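Local coordinates for protein methyltransferase type 12 (Clostridium thermocellum, PDB 3JWG) that probably methylates the 2'-hydroxyl of the 3'-terminal nucleotide of small RNAs using S-adenosylmethionine, this chain being the methyltransferase domain of bacterial Hen1, at residues A[32-37]-A[57-62]; A[36-41]-A[64-69]; A[135-140]-A[202-207]; A[142-147]-A[165-170]. One frame throughout, in Å; residues are numbered along the deposited sequence.

From the N terminus, strand 32-36 runs into a glycine-rich loop. Interaction 1 pairs that strand with 57-62 and closes the first beta-alpha-beta unit. Interaction 2 begins at the end of the same strand, shares Leu36 and Gly37 with it, and reaches a few residues further, setting the loop against helix 63-73; the two meet at Asp60 and at the magnesium ion. Both close before interaction 3 opens. Interaction 3 lies further across the same sheet, its centre about 15 Å from that of interaction 1, and joins strand 135-141 to the late strand 202-209. Interaction 4 falls within the chain that interaction 3 spans, fastening the segment after strand 135-141 to the start of helix 168-182; Gln203 of interaction 3 touches interaction 4.

Interaction 1 (A[32-37]-A[57-62]); sequences KVIDLG and TGVDVS. With MG (magnesium ion), chain B.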
loop_
_atom_site.group_PDB
_atom_site.type_symbol
_atom_site.label_atom_id
_atom_site.label_comp_id
_atom_site.label_asym_id
_atom_site.label_seq_id
_atom_site.Cartn_x
_atom_site.Cartn_y
_atom_site.Cartn_z
ATOM N N LYS A 32 6.439 -11.710 6.145
ATOM C CA LYS A 32 5.061 -12.011 5.768
ATOM C C LYS A 32 4.418 -10.659 5.489
ATOM O O LYS A 32 4.256 -9.851 6.395
ATOM C CB LYS A 32 4.347 -12.720 6.918
ATOM C CG LYS A 32 4.946 -14.084 7.255
ATOM C CD LYS A 32 4.270 -14.711 8.466
ATOM C CE LYS A 32 4.536 -13.899 9.729
ATOM N NZ LYS A 32 3.879 -14.490 10.930
ATOM N N VAL A 33 4.064 -10.415 4.235
ATOM C CA VAL A 33 3.493 -9.132 3.844
ATOM C C VAL A 33 2.134 -9.250 3.173
ATOM O O VAL A 33 1.922 -10.121 2.332
ATOM C CB VAL A 33 4.446 -8.400 2.867
ATOM C CG1 VAL A 33 3.873 -7.028 2.498
ATOM C CG2 VAL A 33 5.841 -8.277 3.494
ATOM N N ILE A 34 1.219 -8.361 3.542
ATOM C CA ILE A 34 -0.103 -8.356 2.942
ATOM C C ILE A 34 -0.310 -6.997 2.277
ATOM O O ILE A 34 -0.149 -5.948 2.908
ATOM C CB ILE A 34 -1.213 -8.635 3.993
ATOM C CG1 ILE A 34 -2.583 -8.608 3.311
ATOM C CG2 ILE A 34 -1.140 -7.632 5.134
ATOM C CD1 ILE A 34 -3.709 -9.083 4.196
ATOM N N ASP A 35 -0.640 -7.022 0.993
ATOM C CA ASP A 35 -0.850 -5.788 0.243
ATOM C C ASP A 35 -2.342 -5.570 0.082
ATOM O O ASP A 35 -3.025 -6.294 -0.651
ATOM C CB ASP A 35 -0.148 -5.885 -1.118
ATOM C CG ASP A 35 -0.203 -4.587 -1.910
ATOM O OD1 ASP A 35 -0.246 -3.491 -1.306
ATOM O OD2 ASP A 35 -0.181 -4.675 -3.154
ATOM N N LEU A 36 -2.845 -4.578 0.805
ATOM C CA LEU A 36 -4.253 -4.235 0.780
ATOM C C LEU A 36 -4.513 -3.295 -0.401
ATOM O O LEU A 36 -4.029 -2.162 -0.421
ATOM C CB LEU A 36 -4.625 -3.584 2.116
ATOM C CG LEU A 36 -4.314 -4.496 3.312
ATOM C CD1 LEU A 36 -4.519 -3.754 4.622
ATOM C CD2 LEU A 36 -5.213 -5.741 3.238
ATOM N N GLY A 37 -5.271 -3.794 -1.379
ATOM C CA GLY A 37 -5.579 -3.038 -2.585
ATOM C C GLY A 37 -4.488 -3.322 -3.596
ATOM O O GLY A 37 -3.987 -2.412 -4.266
ATOM N N THR A 57 0.736 -11.858 0.313
ATOM C CA THR A 57 -0.702 -11.906 0.117
ATOM C C THR A 57 -1.260 -10.613 -0.471
ATOM O O THR A 57 -1.014 -9.527 0.055
ATOM C CB THR A 57 -1.411 -12.187 1.451
ATOM O OG1 THR A 57 -0.924 -13.423 1.992
ATOM C CG2 THR A 57 -2.922 -12.269 1.252
ATOM N N GLY A 58 -2.014 -10.748 -1.558
ATOM C CA GLY A 58 -2.620 -9.598 -2.206
ATOM C C GLY A 58 -4.124 -9.620 -2.014
ATOM O O GLY A 58 -4.760 -10.663 -2.185
ATOM N N VAL A 59 -4.697 -8.476 -1.650
ATOM C CA VAL A 59 -6.135 -8.366 -1.430
ATOM C C VAL A 59 -6.682 -7.196 -2.250
ATOM O O VAL A 59 -6.058 -6.139 -2.325
ATOM C CB VAL A 59 -6.451 -8.098 0.061
ATOM C CG1 VAL A 59 -7.952 -8.036 0.277
ATOM C CG2 VAL A 59 -5.829 -9.179 0.937
ATOM N N ASP A 60 -7.834 -7.392 -2.883
ATOM C CA ASP A 60 -8.447 -6.323 -3.667
ATOM C C ASP A 60 -9.965 -6.400 -3.502
ATOM O O ASP A 60 -10.509 -7.449 -3.138
ATOM C CB ASP A 60 -8.064 -6.445 -5.146
ATOM C CG ASP A 60 -8.137 -5.103 -5.888
ATOM O OD1 ASP A 60 -7.210 -4.274 -5.732
ATOM O OD2 ASP A 60 -9.126 -4.872 -6.623
ATOM N N VAL A 61 -10.640 -5.283 -3.762
ATOM C CA VAL A 61 -12.094 -5.206 -3.643
ATOM C C VAL A 61 -12.790 -5.781 -4.868
ATOM O O VAL A 61 -13.936 -6.218 -4.791
ATOM C CB VAL A 61 -12.568 -3.741 -3.477
ATOM C CG1 VAL A 61 -11.936 -3.123 -2.247
ATOM C CG2 VAL A 61 -12.207 -2.931 -4.715
ATOM N N SER A 62 -12.086 -5.785 -5.994
ATOM C CA SER A 62 -12.646 -6.270 -7.251
ATOM C C SER A 62 -12.250 -7.682 -7.671
ATOM O O SER A 62 -11.068 -8.036 -7.696
ATOM C CB SER A 62 -12.282 -5.296 -8.375
ATOM O OG SER A 62 -12.531 -5.868 -9.646
HETATM MG MG MG B . -2.202 -0.959 -4.173
HETATM O O HOH W 1 -0.160 -2.434 -4.555
HETATM O O HOH W 2 -1.979 -1.531 -1.840
HETATM O O HOH W 3 -1.796 -0.717 -6.669
#
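Val59 packs against Ile34 and Leu36 where two parallel strands of the Rossmann-like methyltransferase sheet meet, the two strands of the beta-alpha-beta unit built round helix 42-48. The tight part is the backbone ladder. Thr57 N donates to Val33 O, Asp35 N to Thr57 O at 2.7 Å, and Val59 N to Asp35 O. On the face carrying Ile34, Leu36, Thr57 and Val59, Ile34 CD1 lies 3.9 Å from Val59 CG2. Ile34 CG1 is anti to the backbone N (chi1 180°), which carries CD1 to that methyl, while Leu36 CD2 runs alongside Val59. The other face holds Asp35 against helix 42-48, its OD1 bonded to Thr107.

The ladder ends at Gly37, whose N donates to Val59 O over only 2.6 Å but on a bent bond (139°); positive phi there suits glycine. Beyond it the contact opens to water and metal: two waters, both magnesium ligands, donate to separate oxygens of the Asp35 carboxylate, making this a second-shell residue. Ile109 O also binds the ion. Asp60 OD1 turns back over Gly37 and accepts from Gly39 N, whereas OD2 closes an Asx turn. The magnesium sits 2.3 Å from Gly37 O.

Interaction 2 (A[36-41]-A[64-69]); sequences LGCGEG and SVLERA. With MG (magnesium ion), chain B.
Val65 and Ala69 of helix 63-73 face the backbone of Gly39 and Glu40 in the glycine-rich loop that follows the first strand of the class I methyltransferase fold. At the centre of the contact methyl groups are set against peptide groups. Val65 CG1, anti to its backbone N (chi1 180°), comes up against the Gly39 carbonyl, 3.3 Å from Gly39 O. One helical turn on, Ala69 CB touches the same oxygen and also Glu40 O, so the two methyls receive the turn along one side of the helix. Gly39 takes the positive-phi second position of a type II' turn, which Gly41 N closes on Cys38 O at 3.0 Å; Gly41, the fourth residue, also has positive phi and is the N-cap of the next helix.

Deeper in, Leu66 starts away from the loop, but its CD2 reaches Cys38 SG at 3.8 Å, tip to tip. The sulfur stands between its own backbone N and carbonyl carbon (chi1 70°). At the outer margin Glu40 CG and Arg68 CB meet 4.3 Å apart; Glu40 OE2 and Arg68 NH1 stay 5.9 Å apart. In class I enzymes this loop commonly lines the S-adenosylmethionine site, and probably does so here. Glu40 O, buried here, has no conventional hydrogen-bond partner; a CA-H...O contact brings Ala69 CA to 3.4 Å from it.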
loop_
_atom_site.group_PDB
_atom_site.type_symbol
_atom_site.label_atom_id
_atom_site.label_comp_id
_atom_site.label_asym_id
_atom_site.label_seq_id
_atom_site.Cartn_x
_atom_site.Cartn_y
_atom_site.Cartn_z
ATOM N N LEU A 36 -2.845 -4.578 0.805
ATOM C CA LEU A 36 -4.253 -4.235 0.780
ATOM C C LEU A 36 -4.513 -3.295 -0.401
ATOM O O LEU A 36 -4.029 -2.162 -0.421
ATOM C CB LEU A 36 -4.625 -3.584 2.116
ATOM C CG LEU A 36 -4.314 -4.496 3.312
ATOM C CD1 LEU A 36 -4.519 -3.754 4.622
ATOM C CD2 LEU A 36 -5.213 -5.741 3.238
ATOM N N GLY A 37 -5.271 -3.794 -1.379
ATOM C CA GLY A 37 -5.579 -3.038 -2.585
ATOM C C GLY A 37 -4.488 -3.322 -3.596
ATOM O O GLY A 37 -3.987 -2.412 -4.266
ATOM N N CYS A 38 -4.132 -4.597 -3.722
ATOM C CA CYS A 38 -3.053 -5.024 -4.606
ATOM C C CYS A 38 -3.193 -4.734 -6.093
ATOM O O CYS A 38 -2.203 -4.768 -6.818
ATOM C CB CYS A 38 -2.783 -6.523 -4.415
ATOM S SG CYS A 38 -4.100 -7.615 -5.028
ATOM N N GLY A 39 -4.404 -4.456 -6.562
ATOM C CA GLY A 39 -4.571 -4.183 -7.980
ATOM C C GLY A 39 -4.105 -5.365 -8.817
ATOM O O GLY A 39 -4.382 -6.514 -8.468
ATOM N N GLU A 40 -3.398 -5.083 -9.909
ATOM C CA GLU A 40 -2.886 -6.121 -10.802
ATOM C C GLU A 40 -1.691 -6.879 -10.239
ATOM O O GLU A 40 -1.109 -7.723 -10.926
ATOM C CB GLU A 40 -2.494 -5.525 -12.158
ATOM C CG GLU A 40 -3.641 -5.368 -13.131
ATOM C CD GLU A 40 -3.166 -5.105 -14.555
ATOM O OE1 GLU A 40 -2.400 -5.936 -15.095
ATOM O OE2 GLU A 40 -3.561 -4.070 -15.133
ATOM N N GLY A 41 -1.312 -6.564 -9.004
ATOM C CA GLY A 41 -0.206 -7.255 -8.364
ATOM C C GLY A 41 1.198 -6.801 -8.721
ATOM O O GLY A 41 2.140 -7.590 -8.646
ATOM N N SER A 64 -12.738 -8.950 -10.683
ATOM C CA SER A 64 -12.134 -8.811 -12.001
ATOM C C SER A 64 -10.648 -8.464 -11.924
ATOM O O SER A 64 -9.829 -9.019 -12.661
ATOM C CB SER A 64 -12.869 -7.731 -12.795
ATOM O OG SER A 64 -12.265 -7.551 -14.060
ATOM N N VAL A 65 -10.304 -7.540 -11.035
ATOM C CA VAL A 65 -8.914 -7.128 -10.869
ATOM C C VAL A 65 -8.050 -8.298 -10.413
ATOM O O VAL A 65 -6.988 -8.555 -10.979
ATOM C CB VAL A 65 -8.785 -5.994 -9.835
ATOM C CG1 VAL A 65 -7.322 -5.601 -9.681
ATOM C CG2 VAL A 65 -9.616 -4.792 -10.271
ATOM N N LEU A 66 -8.511 -9.004 -9.386
ATOM C CA LEU A 66 -7.774 -10.145 -8.863
ATOM C C LEU A 66 -7.551 -11.195 -9.939
ATOM O O LEU A 66 -6.520 -11.868 -9.957
ATOM C CB LEU A 66 -8.518 -10.753 -7.672
ATOM C CG LEU A 66 -8.459 -9.904 -6.400
ATOM C CD1 LEU A 66 -9.377 -10.485 -5.342
ATOM C CD2 LEU A 66 -7.021 -9.852 -5.894
ATOM N N GLU A 67 -8.518 -11.320 -10.845
ATOM C CA GLU A 67 -8.428 -12.282 -11.936
ATOM C C GLU A 67 -7.330 -11.836 -12.900
ATOM O O GLU A 67 -6.607 -12.653 -13.467
ATOM C CB GLU A 67 -9.770 -12.363 -12.666
ATOM C CG GLU A 67 -10.049 -13.715 -13.291
ATOM C CD GLU A 67 -10.005 -14.841 -12.273
ATOM O OE1 GLU A 67 -10.679 -14.726 -11.227
ATOM O OE2 GLU A 67 -9.301 -15.843 -12.520
ATOM N N ARG A 68 -7.207 -10.527 -13.077
ATOM C CA ARG A 68 -6.188 -9.970 -13.952
ATOM C C ARG A 68 -4.830 -10.137 -13.288
ATOM O O ARG A 68 -3.835 -10.418 -13.953
ATOM C CB ARG A 68 -6.453 -8.485 -14.196
ATOM C CG ARG A 68 -7.776 -8.198 -14.873
ATOM C CD ARG A 68 -8.105 -6.720 -14.776
ATOM N NE ARG A 68 -9.390 -6.400 -15.385
ATOM C CZ ARG A 68 -9.985 -5.215 -15.287
ATOM N NH1 ARG A 68 -9.406 -4.240 -14.597
ATOM N NH2 ARG A 68 -11.153 -5.005 -15.879
ATOM N N ALA A 69 -4.796 -9.957 -11.972
ATOM C CA ALA A 69 -3.554 -10.093 -11.225
ATOM C C ALA A 69 -3.007 -11.505 -11.386
ATOM O O ALA A 69 -1.853 -11.689 -11.764
ATOM C CB ALA A 69 -3.787 -9.783 -9.746
HETATM MG MG MG B . -2.202 -0.959 -4.173
HETATM O O HOH W 2 -1.979 -1.531 -1.840
HETATM O O HOH W 1 -0.160 -2.434 -4.555
HETATM O O HOH W 3 -1.796 -0.717 -6.669
#

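Interaction 3 (A[135-140]-A[202-207]); sequences TVIVST and TQMGVF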
loop_
_atom_site.group_PDB
_atom_site.type_symbol
_atom_site.label_atom_id
_atom_site.label_comp_id
_atom_site.label_asym_id
_atom_site.label_seq_id
_atom_site.Cartn_x
_atom_site.Cartn_y
_atom_site.Cartn_z
ATOM N N THR A 135 4.627 -3.174 11.030
ATOM C CA THR A 135 4.893 -2.053 10.124
ATOM C C THR A 135 3.765 -1.848 9.114
ATOM O O THR A 135 3.245 -2.810 8.553
ATOM C CB THR A 135 6.189 -2.283 9.314
ATOM O OG1 THR A 135 7.289 -2.485 10.212
ATOM C CG2 THR A 135 6.481 -1.077 8.411
ATOM N N VAL A 136 3.382 -0.594 8.892
ATOM C CA VAL A 136 2.359 -0.280 7.894
ATOM C C VAL A 136 2.980 0.764 6.967
ATOM O O VAL A 136 3.544 1.752 7.434
ATOM C CB VAL A 136 1.078 0.314 8.518
ATOM C CG1 VAL A 136 0.106 0.712 7.408
ATOM C CG2 VAL A 136 0.426 -0.699 9.458
ATOM N N ILE A 137 2.905 0.525 5.665
ATOM C CA ILE A 137 3.449 1.459 4.686
ATOM C C ILE A 137 2.302 1.984 3.836
ATOM O O ILE A 137 1.635 1.213 3.141
ATOM C CB ILE A 137 4.479 0.764 3.763
ATOM C CG1 ILE A 137 5.654 0.235 4.598
ATOM C CG2 ILE A 137 4.976 1.744 2.706
ATOM C CD1 ILE A 137 6.653 -0.587 3.795
ATOM N N VAL A 138 2.060 3.292 3.903
ATOM C CA VAL A 138 0.983 3.907 3.124
ATOM C C VAL A 138 1.596 4.855 2.107
ATOM O O VAL A 138 2.367 5.746 2.468
ATOM C CB VAL A 138 0.004 4.722 4.012
ATOM C CG1 VAL A 138 -1.139 5.261 3.156
ATOM C CG2 VAL A 138 -0.543 3.860 5.144
ATOM N N SER A 139 1.265 4.649 0.840
ATOM C CA SER A 139 1.775 5.492 -0.237
ATOM C C SER A 139 0.603 6.132 -0.967
ATOM O O SER A 139 -0.388 5.468 -1.277
ATOM C CB SER A 139 2.598 4.651 -1.221
ATOM O OG SER A 139 3.082 5.437 -2.295
ATOM N N THR A 140 0.720 7.427 -1.246
ATOM C CA THR A 140 -0.338 8.149 -1.932
ATOM C C THR A 140 0.282 9.355 -2.638
ATOM O O THR A 140 1.329 9.858 -2.226
ATOM C CB THR A 140 -1.422 8.614 -0.915
ATOM O OG1 THR A 140 -2.585 9.077 -1.613
ATOM C CG2 THR A 140 -0.885 9.724 -0.020
ATOM N N THR A 202 5.105 11.560 -5.130
ATOM C CA THR A 202 4.518 10.632 -4.176
ATOM C C THR A 202 4.977 10.885 -2.751
ATOM O O THR A 202 6.101 11.330 -2.511
ATOM C CB THR A 202 4.884 9.175 -4.561
ATOM O OG1 THR A 202 4.353 8.888 -5.857
ATOM C CG2 THR A 202 4.320 8.183 -3.555
ATOM N N GLN A 203 4.097 10.605 -1.801
ATOM C CA GLN A 203 4.434 10.769 -0.401
ATOM C C GLN A 203 4.164 9.432 0.286
ATOM O O GLN A 203 3.252 8.688 -0.101
ATOM C CB GLN A 203 3.639 11.925 0.233
ATOM C CG GLN A 203 2.129 11.872 0.085
ATOM C CD GLN A 203 1.435 13.129 0.625
ATOM O OE1 GLN A 203 1.922 13.781 1.557
ATOM N NE2 GLN A 203 0.275 13.452 0.058
ATOM N N MET A 204 4.981 9.107 1.281
ATOM C CA MET A 204 4.838 7.837 1.973
ATOM C C MET A 204 4.980 7.976 3.476
ATOM O O MET A 204 5.837 8.716 3.966
ATOM C CB MET A 204 5.880 6.850 1.428
ATOM C CG MET A 204 5.999 5.524 2.171
ATOM S SD MET A 204 7.293 4.495 1.402
ATOM C CE MET A 204 6.578 4.266 -0.179
ATOM N N GLY A 205 4.112 7.272 4.199
ATOM C CA GLY A 205 4.159 7.289 5.645
ATOM C C GLY A 205 4.481 5.873 6.092
ATOM O O GLY A 205 3.848 4.917 5.634
ATOM N N VAL A 206 5.481 5.726 6.951
ATOM C CA VAL A 206 5.843 4.407 7.464
ATOM C C VAL A 206 5.449 4.393 8.935
ATOM O O VAL A 206 5.969 5.161 9.752
ATOM C CB VAL A 206 7.351 4.124 7.298
ATOM C CG1 VAL A 206 7.691 2.728 7.832
ATOM C CG2 VAL A 206 7.730 4.229 5.827
ATOM N N PHE A 207 4.494 3.529 9.257
ATOM C CA PHE A 207 3.982 3.416 10.613
ATOM C C PHE A 207 4.620 2.223 11.311
ATOM O O PHE A 207 4.737 1.151 10.725
ATOM C CB PHE A 207 2.460 3.208 10.588
ATOM C CG PHE A 207 1.684 4.356 10.000
ATOM C CD1 PHE A 207 1.029 5.266 10.828
ATOM C CD2 PHE A 207 1.554 4.495 8.622
ATOM C CE1 PHE A 207 0.247 6.299 10.292
ATOM C CE2 PHE A 207 0.777 5.522 8.075
ATOM C CZ PHE A 207 0.120 6.424 8.913
#
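Val136 and Phe207 head an antiparallel ladder between strand 135-141 and strand 202-209, the latter being the reversed strand characteristic of the class I methyltransferase sheet, order 3-2-1-4-5-7-6. Three hydrogen-bonded pairs, Val136 with Phe207, Val138 with Gly205 and Thr140 with Gln203, exchange two bonds each, so every backbone N and O of these six residues is satisfied across the contact. Phe207 N to Val136 O is the shortest at 2.7 Å. In the first pair the return bond, Val136 N to Phe207 O, is less well aligned, the donor lying 22° from the carbonyl plane. Thr135, Ile137 and Ser139 turn their backbone bonds the other way, to strand 105-109 and Asp104 just before it.

Two polar side chains of the ladder, Thr140 and Gln203, bond outside it. Thr140 OG1 bonds to Glu113, and Gln203 NE2 to Pro141 O and, weakly, to Thr167 O. Gln203 CG passes along Thr140 CG2 at 3.7 Å.

Apolar contacts occur on both faces. Ile137 CG2 meets Met204 SD at 3.8 Å, on the face covered by helix 13-27. On the other face the Phe207 ring sets its edge toward Val136 O and packs with Phe128 and helix 168-182. It also slants back toward Val138, whose strand partner Gly205 has no side chain: Phe207 CE2 comes to 3.6 Å from Val138 CG2.

Interaction 4 (A[142-147]-A[165-170]); sequences NKEYNF and EWTRKE
Asn142 lays OD1 3.4 Å from Arg168 CG, and its ND2 is bonded to the carbonyls of Phe198 and Ser200, which holds the amide beside the arginine chain. Next, Lys143 N donates to Trp166 O at 2.9 Å, a straight bond entering 41° above the carbonyl plane. The Lys143 side chain crosses the Glu165 backbone, its CB 3.6 Å from Glu165 CB; bent at chi3 (68°), it brings NZ to a water that also donates to Glu165 O and Glu170 OE1.

Glu144 carries the charged part of the contact. Arg168 grips its carboxylate side-on, NE to OE1 at 2.8 Å and NH2 to OE2 at 2.9 Å. Both oxygens lie in the guanidinium plane but are met from above the carboxylate plane, the two groups being turned 61° apart. OE1 takes a further bond from Arg168 N, nearly along its C-O axis, and one from a water that in turn accepts from Lys169 N. The carboxylate thus sits over the start of helix 168-182, where the helix end would probably favour its negative charge.

Asn146 closes the short 3-10 segment beside Glu165, whose OE2 is held by His162. Thr167 and Glu170 form a capping box, Glu170 OE1 accepting from Thr167 N at 2.9 Å. The contact therefore joins the 3-10 turn following strand 135-141 to the N-terminus of helix 168-182, with the loop before strand 202-209 alongside at Glu197, whose O accepts from Arg168 NH2; Trp166, just before the helix, meets Trp174 of helix 168-182 edge-to-face.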
loop_
_atom_site.group_PDB
_atom_site.type_symbol
_atom_site.label_atom_id
_atom_site.label_comp_id
_atom_site.label_asym_id
_atom_site.label_seq_id
_atom_site.Cartn_x
_atom_site.Cartn_y
_atom_site.Cartn_z
ATOM N N ASN A 142 1.160 13.110 -4.074
ATOM C CA ASN A 142 1.281 14.404 -3.425
ATOM C C ASN A 142 0.546 15.320 -4.399
ATOM O O ASN A 142 1.051 15.619 -5.487
ATOM C CB ASN A 142 2.750 14.824 -3.283
ATOM C CG ASN A 142 2.915 16.336 -3.173
ATOM O OD1 ASN A 142 2.052 17.034 -2.620
ATOM N ND2 ASN A 142 4.028 16.847 -3.692
ATOM N N LYS A 143 -0.662 15.736 -4.029
ATOM C CA LYS A 143 -1.455 16.578 -4.915
ATOM C C LYS A 143 -0.747 17.843 -5.380
ATOM O O LYS A 143 -0.917 18.268 -6.521
ATOM C CB LYS A 143 -2.783 16.971 -4.257
ATOM C CG LYS A 143 -3.636 17.855 -5.169
ATOM C CD LYS A 143 -5.105 17.896 -4.772
ATOM C CE LYS A 143 -5.330 18.610 -3.465
ATOM N NZ LYS A 143 -6.783 18.959 -3.315
ATOM N N GLU A 144 0.045 18.436 -4.495
ATOM C CA GLU A 144 0.757 19.673 -4.798
ATOM C C GLU A 144 1.669 19.555 -6.013
ATOM O O GLU A 144 1.919 20.540 -6.718
ATOM C CB GLU A 144 1.558 20.101 -3.578
ATOM C CG GLU A 144 0.675 20.524 -2.417
ATOM C CD GLU A 144 1.455 20.718 -1.147
ATOM O OE1 GLU A 144 1.565 19.752 -0.360
ATOM O OE2 GLU A 144 1.974 21.835 -0.944
ATOM N N TYR A 145 2.153 18.345 -6.263
ATOM C CA TYR A 145 3.031 18.113 -7.394
ATOM C C TYR A 145 2.367 18.505 -8.709
ATOM O O TYR A 145 3.032 18.964 -9.636
ATOM C CB TYR A 145 3.426 16.641 -7.465
ATOM C CG TYR A 145 4.519 16.371 -8.468
ATOM C CD1 TYR A 145 5.842 16.703 -8.184
ATOM C CD2 TYR A 145 4.231 15.800 -9.706
ATOM C CE1 TYR A 145 6.856 16.473 -9.106
ATOM C CE2 TYR A 145 5.239 15.565 -10.641
ATOM C CZ TYR A 145 6.548 15.904 -10.331
ATOM O OH TYR A 145 7.556 15.666 -11.235
ATOM N N ASN A 146 1.054 18.316 -8.790
ATOM C CA ASN A 146 0.324 18.631 -10.008
ATOM C C ASN A 146 0.051 20.124 -10.193
ATOM O O ASN A 146 -0.428 20.539 -11.246
ATOM C CB ASN A 146 -0.995 17.854 -10.051
ATOM C CG ASN A 146 -0.788 16.342 -10.015
ATOM O OD1 ASN A 146 -0.522 15.759 -8.959
ATOM N ND2 ASN A 146 -0.899 15.702 -11.175
ATOM N N PHE A 147 0.355 20.925 -9.173
ATOM C CA PHE A 147 0.141 22.371 -9.246
ATOM C C PHE A 147 1.101 22.999 -10.245
ATOM O O PHE A 147 0.809 24.041 -10.836
ATOM C CB PHE A 147 0.366 23.023 -7.879
ATOM C CG PHE A 147 -0.698 22.713 -6.866
ATOM C CD1 PHE A 147 -0.481 22.984 -5.517
ATOM C CD2 PHE A 147 -1.919 22.169 -7.250
ATOM C CE1 PHE A 147 -1.462 22.715 -4.567
ATOM C CE2 PHE A 147 -2.909 21.898 -6.305
ATOM C CZ PHE A 147 -2.677 22.171 -4.962
ATOM N N GLU A 165 -6.605 13.833 -4.731
ATOM C CA GLU A 165 -5.305 13.487 -4.174
ATOM C C GLU A 165 -5.152 14.393 -2.955
ATOM O O GLU A 165 -5.758 15.469 -2.885
ATOM C CB GLU A 165 -4.182 13.758 -5.172
ATOM C CG GLU A 165 -4.378 13.031 -6.476
ATOM C CD GLU A 165 -3.212 13.169 -7.423
ATOM O OE1 GLU A 165 -2.507 14.201 -7.379
ATOM O OE2 GLU A 165 -3.018 12.242 -8.235
ATOM N N TRP A 166 -4.340 13.957 -2.004
ATOM C CA TRP A 166 -4.127 14.702 -0.776
ATOM C C TRP A 166 -2.871 15.539 -0.847
ATOM O O TRP A 166 -1.898 15.145 -1.490
ATOM C CB TRP A 166 -3.986 13.733 0.398
ATOM C CG TRP A 166 -5.171 12.854 0.652
ATOM C CD1 TRP A 166 -6.277 12.697 -0.141
ATOM C CD2 TRP A 166 -5.369 12.006 1.790
ATOM N NE1 TRP A 166 -7.153 11.804 0.438
ATOM C CE2 TRP A 166 -6.619 11.365 1.624
ATOM C CE3 TRP A 166 -4.611 11.728 2.936
ATOM C CZ2 TRP A 166 -7.128 10.465 2.563
ATOM C CZ3 TRP A 166 -5.117 10.830 3.873
ATOM C CH2 TRP A 166 -6.367 10.209 3.679
ATOM N N THR A 167 -2.893 16.691 -0.180
ATOM C CA THR A 167 -1.716 17.553 -0.137
ATOM C C THR A 167 -0.805 16.924 0.913
ATOM O O THR A 167 -1.208 15.998 1.621
ATOM C CB THR A 167 -2.049 18.989 0.327
ATOM O OG1 THR A 167 -2.639 18.942 1.633
ATOM C CG2 THR A 167 -3.022 19.673 -0.651
ATOM N N ARG A 168 0.422 17.418 1.015
ATOM C CA ARG A 168 1.347 16.881 2.002
ATOM C C ARG A 168 0.852 17.151 3.418
ATOM O O ARG A 168 1.005 16.316 4.311
ATOM C CB ARG A 168 2.741 17.473 1.779
ATOM C CG ARG A 168 3.418 16.923 0.529
ATOM C CD ARG A 168 4.664 17.723 0.164
ATOM N NE ARG A 168 4.331 19.100 -0.191
ATOM C CZ ARG A 168 5.230 20.035 -0.487
ATOM N NH1 ARG A 168 6.523 19.741 -0.471
ATOM N NH2 ARG A 168 4.837 21.263 -0.799
ATOM N N LYS A 169 0.244 18.316 3.625
ATOM C CA LYS A 169 -0.276 18.673 4.942
ATOM C C LYS A 169 -1.458 17.778 5.314
ATOM O O LYS A 169 -1.605 17.353 6.466
ATOM C CB LYS A 169 -0.727 20.134 4.953
ATOM C CG LYS A 169 -1.360 20.567 6.262
ATOM C CD LYS A 169 -1.894 21.988 6.173
ATOM C CE LYS A 169 -2.530 22.407 7.486
ATOM N NZ LYS A 169 -1.542 22.319 8.597
ATOM N N GLU A 170 -2.307 17.502 4.334
ATOM C CA GLU A 170 -3.468 16.654 4.564
ATOM C C GLU A 170 -3.038 15.238 4.905
ATOM O O GLU A 170 -3.575 14.632 5.821
ATOM C CB GLU A 170 -4.368 16.633 3.331
ATOM C CG GLU A 170 -4.982 17.989 3.031
ATOM C CD GLU A 170 -5.893 17.961 1.835
ATOM O OE1 GLU A 170 -5.555 17.273 0.847
ATOM O OE2 GLU A 170 -6.943 18.640 1.877
HETATM O O HOH W 4 -7.074 17.306 -1.348
HETATM O O HOH W 5 0.903 20.795 2.177
#